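DUF4974 domain-containing protein (PDB 4M0N) probably antagonises a sigma factor as a membrane-anchored FecR-type anti-sigma factor, of which this chain is the part carrying the FecR and FecR C-terminal domains. Local coordinates at residues D37-L43 and E67-M73; E103-M107 and P166-V170; L174-Q180 and K201-L207. The protein carries 1 engineered substitution. All blocks are in the same frame, centred on the assembly; numbering follows the deposited sequence.

Interaction 1 of 3, residues D37-L43 and E67-M73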
loop_
_atom_site.group_PDB
_atom_site.type_symbol
_atom_site.label_atom_id
_atom_site.label_comp_id
_atom_site.label_asym_id
_atom_site.label_seq_id
_atom_site.Cartn_x
_atom_site.Cartn_y
_atom_site.Cartn_z
ATOM N N ASP A 37 -1.621 -22.621 -3.008
ATOM C CA ASP A 37 -2.008 -22.717 -4.407
ATOM C C ASP A 37 -0.893 -22.264 -5.359
ATOM O O ASP A 37 -1.104 -22.233 -6.572
ATOM C CB ASP A 37 -3.249 -21.839 -4.661
ATOM C CG ASP A 37 -2.956 -20.360 -4.489
ATOM O OD1 ASP A 37 -1.989 -20.049 -3.769
ATOM O OD2 ASP A 37 -3.674 -19.516 -5.092
ATOM N N GLY A 38 0.248 -21.837 -4.817
ATOM C CA GLY A 38 1.343 -21.327 -5.649
ATOM C C GLY A 38 1.348 -19.818 -5.851
ATOM O O GLY A 38 2.251 -19.275 -6.485
ATOM N N THR A 39 0.324 -19.127 -5.343
ATOM C CA THR A 39 0.288 -17.685 -5.371
ATOM C C THR A 39 1.434 -17.109 -4.544
ATOM O O THR A 39 1.668 -17.546 -3.424
ATOM C CB THR A 39 -1.072 -17.188 -4.832
ATOM O OG1 THR A 39 -2.098 -17.502 -5.784
ATOM C CG2 THR A 39 -1.033 -15.667 -4.530
ATOM N N VAL A 40 2.132 -16.121 -5.085
ATOM C CA VAL A 40 3.224 -15.475 -4.392
ATOM C C VAL A 40 2.689 -14.164 -3.846
ATOM O O VAL A 40 2.026 -13.403 -4.570
ATOM C CB VAL A 40 4.390 -15.162 -5.343
ATOM C CG1 VAL A 40 5.484 -14.376 -4.625
ATOM C CG2 VAL A 40 4.966 -16.463 -5.844
ATOM N N VAL A 41 2.934 -13.930 -2.575
ATOM C CA VAL A 41 2.540 -12.700 -1.953
ATOM C C VAL A 41 3.776 -12.015 -1.363
ATOM O O VAL A 41 4.536 -12.644 -0.600
ATOM C CB VAL A 41 1.545 -12.929 -0.785
ATOM C CG1 VAL A 41 1.028 -11.593 -0.288
ATOM C CG2 VAL A 41 0.392 -13.880 -1.203
ATOM N N HIS A 42 3.984 -10.768 -1.733
ATOM C CA HIS A 42 5.012 -9.915 -1.112
ATOM C C HIS A 42 4.302 -8.989 -0.145
ATOM O O HIS A 42 3.347 -8.295 -0.540
ATOM C CB HIS A 42 5.674 -9.052 -2.150
ATOM C CG HIS A 42 6.591 -9.778 -3.072
ATOM N ND1 HIS A 42 6.138 -10.561 -4.112
ATOM C CD2 HIS A 42 7.940 -9.773 -3.160
ATOM C CE1 HIS A 42 7.173 -11.047 -4.777
ATOM N NE2 HIS A 42 8.278 -10.573 -4.230
ATOM N N LEU A 43 4.758 -8.974 1.118
ATOM C CA LEU A 43 4.125 -8.183 2.163
ATOM C C LEU A 43 5.032 -7.040 2.561
ATOM O O LEU A 43 6.203 -7.253 2.863
ATOM C CB LEU A 43 3.843 -9.048 3.381
ATOM C CG LEU A 43 2.825 -10.154 3.179
ATOM C CD1 LEU A 43 3.480 -11.417 2.658
ATOM C CD2 LEU A 43 2.157 -10.393 4.524
ATOM N N GLU A 67 -0.220 -3.660 3.322
ATOM C CA GLU A 67 0.016 -3.626 1.881
ATOM C C GLU A 67 0.695 -4.872 1.408
ATOM O O GLU A 67 1.674 -5.324 2.018
ATOM C CB GLU A 67 0.852 -2.385 1.515
ATOM C CG GLU A 67 1.183 -2.377 0.011
ATOM C CD GLU A 67 1.840 -1.096 -0.425
ATOM O OE1 GLU A 67 2.643 -0.489 0.364
ATOM O OE2 GLU A 67 1.544 -0.644 -1.565
ATOM N N ALA A 68 0.151 -5.479 0.344
ATOM C CA ALA A 68 0.739 -6.678 -0.226
ATOM C C ALA A 68 0.543 -6.682 -1.718
ATOM O O ALA A 68 -0.456 -6.177 -2.222
ATOM C CB ALA A 68 0.083 -7.920 0.373
ATOM N N PHE A 69 1.515 -7.281 -2.396
ATOM C CA PHE A 69 1.435 -7.518 -3.842
ATOM C C PHE A 69 1.206 -9.014 -4.018
ATOM O O PHE A 69 2.024 -9.842 -3.562
ATOM C CB PHE A 69 2.715 -7.080 -4.518
ATOM C CG PHE A 69 2.678 -7.263 -5.999
ATOM C CD1 PHE A 69 1.875 -6.448 -6.771
ATOM C CD2 PHE A 69 3.372 -8.279 -6.582
ATOM C CE1 PHE A 69 1.801 -6.629 -8.150
ATOM C CE2 PHE A 69 3.304 -8.466 -7.961
ATOM C CZ PHE A 69 2.522 -7.651 -8.721
ATOM N N PHE A 70 0.129 -9.341 -4.721
ATOM C CA PHE A 70 -0.275 -10.693 -5.023
ATOM C C PHE A 70 -0.026 -11.049 -6.490
ATOM O O PHE A 70 -0.426 -10.303 -7.382
ATOM C CB PHE A 70 -1.770 -10.827 -4.760
ATOM C CG PHE A 70 -2.145 -10.619 -3.339
ATOM C CD1 PHE A 70 -2.326 -9.340 -2.856
ATOM C CD2 PHE A 70 -2.318 -11.701 -2.493
ATOM C CE1 PHE A 70 -2.643 -9.144 -1.532
ATOM C CE2 PHE A 70 -2.628 -11.526 -1.171
ATOM C CZ PHE A 70 -2.786 -10.235 -0.690
ATOM N N ASN A 71 0.640 -12.170 -6.733
ATOM C CA ASN A 71 0.708 -12.711 -8.078
ATOM C C ASN A 71 -0.042 -14.026 -8.022
ATOM O O ASN A 71 0.512 -15.056 -7.638
ATOM C CB ASN A 71 2.148 -12.892 -8.519
ATOM C CG ASN A 71 2.264 -13.325 -9.966
ATOM O OD1 ASN A 71 1.315 -13.764 -10.563
ATOM N ND2 ASN A 71 3.457 -13.230 -10.513
ATOM N N VAL A 72 -1.331 -13.957 -8.362
ATOM C CA VAL A 72 -2.233 -15.074 -8.190
ATOM C C VAL A 72 -2.197 -16.083 -9.321
ATOM O O VAL A 72 -2.442 -15.746 -10.461
ATOM C CB VAL A 72 -3.693 -14.601 -7.970
ATOM C CG1 VAL A 72 -4.636 -15.808 -7.878
ATOM C CG2 VAL A 72 -3.770 -13.773 -6.704
ATOM N N MET A 73 -1.893 -17.328 -8.949
ATOM C CA MET A 73 -1.957 -18.469 -9.841
ATOM C C MET A 73 -3.361 -18.673 -10.406
ATOM O O MET A 73 -4.332 -18.727 -9.668
ATOM C CB MET A 73 -1.508 -19.705 -9.069
ATOM C CG MET A 73 -0.001 -19.890 -9.031
ATOM S SD MET A 73 0.686 -20.528 -10.590
ATOM C CE MET A 73 -0.587 -21.634 -11.113
HETATM O O HOH W 1 2.098 -17.095 -8.752
HETATM O O HOH W 2 3.942 -11.367 -5.347
#
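Strands 40-43 and 67-72 run antiparallel, with axes 4.6 Å apart at closest and at 162°. Four backbone hydrogen bonds join them. V40 N gives to N71 O (3.2 Å) and N71 N to V40 O (2.8 Å). H42 N gives to F69 O (2.8 Å) and F69 N to H42 O (2.8 Å). V41-F70 and L43-A68 are the non-hydrogen-bonded pairs. Their outward backbone groups bond to strands 31-34 and 94-100: V41 with V33, L43 with K31, A68 with V98 and F70 with F96. Both strands are thus interior to the antiparallel sheet of the FecR domain. Before strand 40-43 begins, the ladder is continued by the T39 side chain. M73 N donates to T39 OG1 (3.2 Å), and T39 OG1 donates to D37 OD2 (2.6 Å). T39 N binds D37 OD1 (2.9 Å), closing an Asx turn. R60 salt-bridges D37 OD2 and donates to M73 O. Two waters sit on the face of V40, H42, F69 and N71. Water 1 donates to G38 O (3.1 Å) and N71 O (2.8 Å). Water 2 donates to F69 O (3.0 Å), weakly to V40 O (2.9 Å), and lies 2.6 Å from H42 ND1. V41, L43, A68 and F70 point to the opposite face, where V41 CG1 sits over the F70 ring, 4.1 Å from its centroid, as a CH-pi contact. E67 OE2 bonds to N97 and E67 OE1 to N44.

Interaction 2 of 3, residues E103-M107 and P166-V170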
loop_
_atom_site.group_PDB
_atom_site.type_symbol
_atom_site.label_atom_id
_atom_site.label_comp_id
_atom_site.label_asym_id
_atom_site.label_seq_id
_atom_site.Cartn_x
_atom_site.Cartn_y
_atom_site.Cartn_z
ATOM N N GLU A 103 -4.311 2.275 9.559
ATOM C CA GLU A 103 -3.961 3.642 9.990
ATOM C C GLU A 103 -3.964 4.764 8.930
ATOM O O GLU A 103 -3.746 5.941 9.267
ATOM C CB GLU A 103 -2.595 3.640 10.694
ATOM C CG GLU A 103 -1.389 3.323 9.827
ATOM C CD GLU A 103 -0.966 1.873 9.850
ATOM O OE1 GLU A 103 -1.908 1.015 10.103
ATOM O OE2 GLU A 103 0.299 1.617 9.637
ATOM N N ASP A 104 -4.193 4.434 7.661
ATOM C CA ASP A 104 -4.052 5.405 6.579
ATOM C C ASP A 104 -5.428 5.934 6.174
ATOM O O ASP A 104 -6.439 5.259 6.333
ATOM C CB ASP A 104 -3.427 4.780 5.331
ATOM C CG ASP A 104 -1.925 4.503 5.463
ATOM O OD1 ASP A 104 -1.361 4.692 6.574
ATOM O OD2 ASP A 104 -1.317 4.089 4.419
ATOM N N GLU A 105 -5.424 7.122 5.609
ATOM C CA GLU A 105 -6.647 7.732 5.107
ATOM C C GLU A 105 -7.079 7.093 3.787
ATOM O O GLU A 105 -8.260 7.122 3.464
ATOM C CB GLU A 105 -6.516 9.263 4.973
ATOM C CG GLU A 105 -5.556 9.788 3.917
ATOM C CD GLU A 105 -5.728 11.276 3.641
ATOM O OE1 GLU A 105 -5.832 12.061 4.609
ATOM O OE2 GLU A 105 -5.754 11.660 2.448
ATOM N N LEU A 106 -6.143 6.513 3.034
ATOM C CA LEU A 106 -6.482 5.939 1.746
ATOM C C LEU A 106 -6.216 4.455 1.667
ATOM O O LEU A 106 -5.291 3.948 2.314
ATOM C CB LEU A 106 -5.701 6.611 0.628
ATOM C CG LEU A 106 -5.741 8.130 0.518
ATOM C CD1 LEU A 106 -4.749 8.634 -0.527
ATOM C CD2 LEU A 106 -7.150 8.545 0.163
ATOM N N MET A 107 -7.033 3.769 0.865
ATOM C CA MET A 107 -6.810 2.403 0.462
ATOM C C MET A 107 -6.788 2.373 -1.070
ATOM O O MET A 107 -7.493 3.131 -1.704
ATOM C CB MET A 107 -7.936 1.549 1.023
ATOM C CG MET A 107 -7.958 0.112 0.621
ATOM S SD MET A 107 -8.951 -0.253 -0.827
ATOM C CE MET A 107 -8.923 -2.035 -0.624
ATOM N N PRO A 166 -0.715 12.810 -0.809
ATOM C CA PRO A 166 -0.746 13.730 0.321
ATOM C C PRO A 166 0.421 13.494 1.285
ATOM O O PRO A 166 0.769 12.344 1.542
ATOM C CB PRO A 166 -2.070 13.393 1.010
ATOM C CG PRO A 166 -2.904 12.777 -0.054
ATOM C CD PRO A 166 -1.950 12.015 -0.905
ATOM N N ILE A 167 0.991 14.580 1.802
ATOM C CA ILE A 167 2.127 14.514 2.738
ATOM C C ILE A 167 1.826 13.611 3.949
ATOM O O ILE A 167 2.694 12.863 4.380
ATOM C CB ILE A 167 2.641 15.929 3.138
ATOM C CG1 ILE A 167 3.913 15.856 3.997
ATOM C CG2 ILE A 167 1.576 16.736 3.874
ATOM C CD1 ILE A 167 5.092 15.179 3.342
ATOM N N SER A 168 0.593 13.618 4.452
ATOM C CA SER A 168 0.256 12.765 5.603
ATOM C C SER A 168 0.432 11.294 5.253
ATOM O O SER A 168 0.895 10.494 6.071
ATOM C CB SER A 168 -1.179 13.023 6.093
ATOM O OG SER A 168 -2.106 13.044 5.015
ATOM N N SER A 169 0.055 10.930 4.032
ATOM C CA SER A 169 0.212 9.562 3.575
ATOM C C SER A 169 1.687 9.237 3.332
ATOM O O SER A 169 2.149 8.180 3.703
ATOM C CB SER A 169 -0.607 9.303 2.303
ATOM O OG SER A 169 -1.989 9.511 2.554
ATOM N N VAL A 170 2.406 10.147 2.692
ATOM C CA VAL A 170 3.858 10.008 2.510
ATOM C C VAL A 170 4.526 9.687 3.848
ATOM O O VAL A 170 5.342 8.772 3.937
ATOM C CB VAL A 170 4.467 11.307 1.924
ATOM C CG1 VAL A 170 5.978 11.321 2.054
ATOM C CG2 VAL A 170 4.057 11.467 0.461
HETATM O O HOH W 3 -3.343 7.405 2.889
#
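This is a small surface contact, burying 164 Å². It sets the start of strand 106-111, in the FecR domain, against the first turn of helix 167-178, in the FecR C-terminal domain. P166 holds the N-cap position of that helix, and its carbonyl P166 O accepts from V170 N at 3.0 Å. The polar link is a water. Water 3 accepts from L106 N (2.9 Å) and lies 2.5 Å from S169 OG, so it joins a strand backbone amide to a helix hydroxyl. The remaining contacts are van der Waals. E105 lays its side chain along the helix start: E105 CG is 3.8 Å from S169 OG, and E105 OE2 is 4.0 Å from P166 CG. E105 OE1 stays 3.9 Å from S168 OG, too far for a direct bond. L106 CD1 lies 4.2 Å from S169 OG. The one apolar pair is L106 CD1 with P166 CD (4.4 Å). Charge pairing lies beside this patch, where E103 and D104 form salt bridges to R176 further along the same helix. D104 also bonds to H172. The loose packing and single water bridge imply a solvent-accessible domain seam, with direct ionic bonding supplied by the neighbouring acidic pair.

Interaction 3 of 3, residues L174-Q180 and K201-L207; sequences LERMYNQ and KSLEAVL
Two helices meet here, nearly antiparallel. The axes of segments 174-178 and 203-207 approach to 11.7 Å at 158°. The closest CA pair is Y178-L203 (6.8 Å). Segment 174-180 is helical to Y178. N179 then takes positive phi (49/56), and Q180 is extended (-144/123). Segment 201-207 begins extended at K201 (-85/161). K201 O accepts from Y178 OH at 2.6 Å. Water 4 accepts from K201 N (2.9 Å) and donates weakly to Y178 OH (3.4 Å). S202 (-69/155, chi1 p) is the N-cap: S202 OG accepts from A205 N at 3.0 Å. Y178 thus binds the carbonyl of the residue just before the N-cap. The C-terminal domain runs beta-alpha-beta-beta-alpha-beta-beta, consistent with its Secretin_N0 clan; these are its two helices, and L160 of strand 159-166 touches L174, Y178 and V206. L203 opens the helix (-55/-44) and makes a CH-pi contact: its CB lies over the Y178 ring, 3.9 Å from the centroid and 13° off the normal. With chi1 t and chi2 p, L203 CD1 reaches Y178 CD2 (3.8 Å) and L174 CD1 (4.1 Å), while L203 CD2 meets Q180 CG (3.7 Å). Y178 has chi1 m and chi2 -77°; L174 is m,t. V206 (chi1 t) places CG1 3.9 Å from L174 CD2 and CG2 3.7 Å from Y178 OH. L207 (m,t) brings CD2 to 3.8 Å from L174 CD1, and packs on L227 of strand 224-228.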
loop_
_atom_site.group_PDB
_atom_site.type_symbol
_atom_site.label_atom_id
_atom_site.label_comp_id
_atom_site.label_asym_id
_atom_site.label_seq_id
_atom_site.Cartn_x
_atom_site.Cartn_y
_atom_site.Cartn_z
ATOM N N LEU A 174 6.870 6.532 4.934
ATOM C CA LEU A 174 8.243 6.678 5.415
ATOM C C LEU A 174 8.445 6.035 6.775
ATOM O O LEU A 174 9.429 5.287 6.989
ATOM C CB LEU A 174 8.664 8.146 5.457
ATOM C CG LEU A 174 8.650 8.928 4.131
ATOM C CD1 LEU A 174 9.163 10.342 4.375
ATOM C CD2 LEU A 174 9.435 8.259 3.024
ATOM N N GLU A 175 7.519 6.285 7.691
ATOM C CA GLU A 175 7.615 5.665 9.006
ATOM C C GLU A 175 7.690 4.150 8.924
ATOM O O GLU A 175 8.501 3.497 9.598
ATOM C CB GLU A 175 6.422 6.031 9.892
ATOM C CG GLU A 175 6.333 7.475 10.299
ATOM C CD GLU A 175 5.193 7.688 11.268
ATOM O OE1 GLU A 175 4.026 7.548 10.838
ATOM O OE2 GLU A 175 5.481 7.995 12.436
ATOM N N ARG A 176 6.854 3.571 8.071
ATOM C CA ARG A 176 6.833 2.135 7.914
ATOM C C ARG A 176 8.068 1.557 7.206
ATOM O O ARG A 176 8.584 0.509 7.593
ATOM C CB ARG A 176 5.574 1.739 7.150
ATOM C CG ARG A 176 4.337 1.909 7.990
ATOM C CD ARG A 176 3.125 1.281 7.305
ATOM N NE ARG A 176 2.742 2.034 6.123
ATOM C CZ ARG A 176 1.694 2.855 6.032
ATOM N NH1 ARG A 176 0.894 3.059 7.052
ATOM N NH2 ARG A 176 1.464 3.505 4.892
ATOM N N MET A 177 8.527 2.253 6.176
ATOM C CA MET A 177 9.708 1.814 5.429
ATOM C C MET A 177 10.962 1.850 6.256
ATOM O O MET A 177 11.741 0.898 6.209
ATOM C CB MET A 177 9.951 2.684 4.194
ATOM C CG MET A 177 11.245 2.332 3.447
ATOM S SD MET A 177 11.281 3.020 1.774
ATOM C CE MET A 177 10.103 2.009 0.851
ATOM N N TYR A 178 11.183 2.977 6.942
ATOM C CA TYR A 178 12.424 3.241 7.629
ATOM C C TYR A 178 12.401 2.921 9.116
ATOM O O TYR A 178 13.425 3.046 9.795
ATOM C CB TYR A 178 12.843 4.692 7.380
ATOM C CG TYR A 178 13.124 4.956 5.913
ATOM C CD1 TYR A 178 14.306 4.542 5.315
ATOM C CD2 TYR A 178 12.184 5.585 5.114
ATOM C CE1 TYR A 178 14.551 4.771 3.967
ATOM C CE2 TYR A 178 12.425 5.825 3.774
ATOM C CZ TYR A 178 13.624 5.431 3.200
ATOM O OH TYR A 178 13.870 5.669 1.853
ATOM N N ASN A 179 11.250 2.459 9.613
ATOM C CA ASN A 179 11.058 2.185 11.029
ATOM C C ASN A 179 11.506 3.347 11.910
ATOM O O ASN A 179 12.355 3.206 12.828
ATOM C CB ASN A 179 11.733 0.888 11.430
ATOM C CG ASN A 179 11.361 0.466 12.822
ATOM O OD1 ASN A 179 10.286 0.814 13.316
ATOM N ND2 ASN A 179 12.246 -0.261 13.470
ATOM N N GLN A 180 10.907 4.500 11.621
ATOM C CA GLN A 180 11.273 5.746 12.238
ATOM C C GLN A 180 10.028 6.586 12.457
ATOM O O GLN A 180 9.320 6.886 11.503
ATOM C CB GLN A 180 12.261 6.480 11.337
ATOM C CG GLN A 180 12.573 7.905 11.765
ATOM C CD GLN A 180 13.134 7.987 13.184
ATOM O OE1 GLN A 180 14.212 7.453 13.464
ATOM N NE2 GLN A 180 12.405 8.647 14.083
ATOM N N LYS A 201 16.542 5.066 -1.430
ATOM C CA LYS A 201 17.217 6.225 -0.862
ATOM C C LYS A 201 17.206 6.171 0.656
ATOM O O LYS A 201 16.396 5.432 1.265
ATOM C CB LYS A 201 16.568 7.516 -1.357
ATOM C CG LYS A 201 16.717 7.757 -2.858
ATOM C CD LYS A 201 17.949 8.576 -3.191
ATOM C CE LYS A 201 17.876 9.200 -4.574
ATOM N NZ LYS A 201 16.702 10.112 -4.715
ATOM N N SER A 202 18.116 6.932 1.271
ATOM C CA SER A 202 18.117 7.085 2.707
ATOM C C SER A 202 16.886 7.904 3.067
ATOM O O SER A 202 16.393 8.661 2.243
ATOM C CB SER A 202 19.381 7.795 3.198
ATOM O OG SER A 202 19.456 9.079 2.617
ATOM N N LEU A 203 16.391 7.757 4.284
ATOM C CA LEU A 203 15.323 8.634 4.786
ATOM C C LEU A 203 15.734 10.107 4.676
ATOM O O LEU A 203 14.951 10.960 4.239
ATOM C CB LEU A 203 15.002 8.292 6.235
ATOM C CG LEU A 203 13.899 9.103 6.930
ATOM C CD1 LEU A 203 12.664 9.183 6.056
ATOM C CD2 LEU A 203 13.595 8.502 8.302
ATOM N N GLU A 204 16.979 10.389 5.052
ATOM C CA GLU A 204 17.512 11.752 5.013
ATOM C C GLU A 204 17.359 12.342 3.610
ATOM O O GLU A 204 16.861 13.458 3.435
ATOM C CB GLU A 204 18.985 11.762 5.460
ATOM C CG GLU A 204 19.537 13.128 5.842
ATOM C CD GLU A 204 20.999 13.063 6.286
ATOM O OE1 GLU A 204 21.512 11.943 6.512
ATOM O OE2 GLU A 204 21.639 14.129 6.408
ATOM N N ALA A 205 17.754 11.563 2.611
ATOM C CA ALA A 205 17.674 11.971 1.199
ATOM C C ALA A 205 16.252 12.215 0.727
ATOM O O ALA A 205 15.964 13.144 -0.048
ATOM C CB ALA A 205 18.313 10.890 0.334
ATOM N N VAL A 206 15.345 11.342 1.160
ATOM C CA VAL A 206 13.962 11.509 0.795
ATOM C C VAL A 206 13.409 12.775 1.425
ATOM O O VAL A 206 12.742 13.538 0.746
ATOM C CB VAL A 206 13.095 10.302 1.167
ATOM C CG1 VAL A 206 11.649 10.618 0.823
ATOM C CG2 VAL A 206 13.572 9.039 0.441
ATOM N N LEU A 207 13.717 13.013 2.700
ATOM C CA LEU A 207 13.270 14.233 3.362
ATOM C C LEU A 207 13.880 15.503 2.734
ATOM O O LEU A 207 13.181 16.488 2.565
ATOM C CB LEU A 207 13.536 14.175 4.862
ATOM C CG LEU A 207 12.750 13.067 5.587
ATOM C CD1 LEU A 207 13.238 12.968 7.022
ATOM C CD2 LEU A 207 11.258 13.345 5.528
HETATM O O HOH W 4 13.652 5.221 -1.475
#

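In the fold
Interactions 1 and 3 are partly buried and lie in different domains. Interaction 1 joins neighbouring strands of the FecR sheet through backbone bonding. Interaction 3 packs two C-terminal-domain helices through side chains, with one tyrosine hydroxyl bond. Interaction 2 is a surface contact between the domains, with a water as its polar link. It reaches the same sheet as interaction 1, but their centres are 23 Å apart, on opposite sides of the chain's centre. It also shares helix 167-178 with interaction 3. Those two touch directly: R176 NH1 pairs with D104 OD1 (2.8 Å) and E103 OE2 (3.0 Å). Interaction 1 touches neither of the others.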